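Local coordinates for Alpha/beta hydrolase (Paenibacillus sp. VTT E-133280, PDB 6TJ2), which hydrolyses methyl salicylate as an extracellular alpha/beta-hydrolase esterase, structurally and functionally akin to tobacco salicylic acid binding protein 2, at the interface of chains A and B. Coordinates in Å, arbitrary orientation; residue numbers count along the deposited sequence, not the author numbering. Chains: chain A/B, Alpha/beta hydrolase.

The interface of chains A and B. Residues chain A 183-184, 188-190; chain B 256-258, 281, 284.
Strand 256-260 of one alpha/beta-hydrolase copy, with the end of its C-terminal helix 272-283, meets helix 179-185 and the following loop of another copy, and B:Arg256 and A:Asp184 join them by a salt bridge. The patch belongs to an asymmetric contact between identical chains; whether it exists outside the crystal cannot be told from the structure alone. B:Arg256 leaves the strand with CG anti to the backbone N and bends at chi3, which turns its guanidinium side-on to the acid. B:Arg256 NE lies 2.9 Å from A:Asp184 OD1 and B:Arg256 NH2 3.1 Å from that same oxygen. NH2 takes the syn lone pair, while NE comes from above the carboxylate plane, the two flat groups being 58° apart. Within chain B the far end of the guanidinium is pinned too: NH1 and NH2 both grip the carbonyl O of B:Arg284, and B:Arg256 NH1 also bonds to B:Lys281 O at 2.9 Å, which fixes the rotation of the group. An alanine in place of B:Arg256 would probably leave the A:Asp184 carboxylate without its cationic mate and the carbonyls of B:Arg284 and B:Lys281 without these donors. Over one guanidinium face lies that of A:Arg183, offset toward the rim and tilted by 31°, A:Arg183 CZ 3.9 Å from B:Arg256 CZ. A:Asp184 probably eases the repulsion of these like charges, and A:Arg183 is itself held end-on, its NH1 and NH2 both donating to A:Ala190 O, with NH2 2.8 Å away. Further along, A:Asn188 lays CB against B:Arg256 CG at 3.6 Å. The chi1 of 39° puts A:Asn188 CG between the backbone N and the carbonyl carbon, which lets A:Asn188 ND2 reach B:Phe257 O at 2.9 Å in a nearly straight bond, on a lone pair in the carbonyl plane. Water 1 links A:Asp184 O to B:Phe257 N; water 2 ties A:Asn188 O to B:Lys281 O and the edge of the B:Arg284 guanidinium, 2.9 Å from NH2.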
# COMPACT_ATOMS: atom_id res chain seq x y z
N ARG A 183 -19.11 11.20 3.26
CA ARG A 183 -18.90 10.49 4.54
C ARG A 183 -18.00 9.28 4.31
O ARG A 183 -17.15 8.97 5.15
CB ARG A 183 -20.26 10.16 5.15
CG ARG A 183 -20.16 9.69 6.61
CD ARG A 183 -19.94 8.19 6.70
NE ARG A 183 -19.71 7.78 8.07
CZ ARG A 183 -18.55 7.83 8.71
NH1 ARG A 183 -17.46 8.31 8.16
NH2 ARG A 183 -18.47 7.44 9.96
N ASP A 184 -18.30 8.53 3.27
CA ASP A 184 -17.63 7.24 3.03
C ASP A 184 -16.36 7.35 2.20
O ASP A 184 -15.60 6.37 2.26
CB ASP A 184 -18.61 6.17 2.53
CG ASP A 184 -19.47 5.57 3.64
OD1 ASP A 184 -19.14 5.69 4.80
OD2 ASP A 184 -20.39 4.84 3.23
N ASN A 188 -13.78 8.91 5.47
CA ASN A 188 -14.03 7.50 5.80
C ASN A 188 -13.49 7.13 7.17
O ASN A 188 -14.14 6.24 7.79
CB ASN A 188 -13.43 6.59 4.71
CG ASN A 188 -12.10 7.01 4.11
OD1 ASN A 188 -11.96 8.14 3.67
ND2 ASN A 188 -11.16 6.08 4.07
N THR A 189 -12.48 7.76 7.72
CA THR A 189 -11.94 7.37 9.06
C THR A 189 -12.59 8.18 10.17
O THR A 189 -12.29 7.90 11.34
CB THR A 189 -10.41 7.51 9.10
OG1 THR A 189 -10.06 8.89 9.04
CG2 THR A 189 -9.75 6.78 7.96
N ALA A 190 -13.44 9.13 9.86
CA ALA A 190 -14.14 9.94 10.89
C ALA A 190 -15.34 9.18 11.46
O ALA A 190 -15.94 8.35 10.79
CB ALA A 190 -14.65 11.23 10.27
N ARG B 256 -16.74 2.55 1.90
CA ARG B 256 -15.87 3.11 2.94
C ARG B 256 -14.67 2.20 3.16
O ARG B 256 -14.83 1.07 3.57
CB ARG B 256 -16.63 3.24 4.26
CG ARG B 256 -15.79 3.93 5.33
CD ARG B 256 -16.34 3.75 6.74
NE ARG B 256 -17.68 4.30 6.82
CZ ARG B 256 -18.57 4.04 7.76
NH1 ARG B 256 -18.22 3.30 8.80
NH2 ARG B 256 -19.80 4.49 7.62
N PHE B 257 -13.47 2.69 2.82
CA PHE B 257 -12.22 1.94 2.99
C PHE B 257 -11.68 2.15 4.40
O PHE B 257 -11.48 3.31 4.83
CB PHE B 257 -11.21 2.44 1.97
CG PHE B 257 -9.87 1.74 2.02
CD1 PHE B 257 -9.77 0.37 1.89
CD2 PHE B 257 -8.72 2.46 2.24
CE1 PHE B 257 -8.53 -0.22 1.92
CE2 PHE B 257 -7.47 1.87 2.30
CZ PHE B 257 -7.39 0.51 2.09
N ILE B 258 -11.36 1.05 5.09
CA ILE B 258 -10.67 1.06 6.41
C ILE B 258 -9.49 0.12 6.29
O ILE B 258 -9.69 -1.04 5.91
CB ILE B 258 -11.63 0.64 7.53
CG1 ILE B 258 -12.80 1.64 7.67
CG2 ILE B 258 -10.88 0.51 8.86
CD1 ILE B 258 -12.40 3.07 8.06
N LYS B 281 -14.94 0.74 13.15
CA LYS B 281 -14.67 1.87 12.22
C LYS B 281 -15.29 1.56 10.85
O LYS B 281 -15.78 2.46 10.18
CB LYS B 281 -13.17 2.06 12.03
CG LYS B 281 -12.47 2.80 13.14
CD LYS B 281 -10.96 2.95 12.85
CE LYS B 281 -10.54 3.88 11.76
NZ LYS B 281 -9.07 4.17 11.90
N ARG B 284 -19.69 1.27 11.69
CA ARG B 284 -20.47 2.34 12.32
C ARG B 284 -21.12 3.21 11.26
O ARG B 284 -20.68 3.26 10.10
CB ARG B 284 -19.62 3.22 13.23
CG ARG B 284 -18.47 3.93 12.52
CD ARG B 284 -17.57 4.60 13.52
NE ARG B 284 -16.44 5.28 12.88
CZ ARG B 284 -15.45 5.88 13.49
NH1 ARG B 284 -15.52 6.04 14.79
NH2 ARG B 284 -14.38 6.32 12.84
O HOH W 1 -13.34 5.03 1.19
O HOH W 2 -15.12 5.20 10.24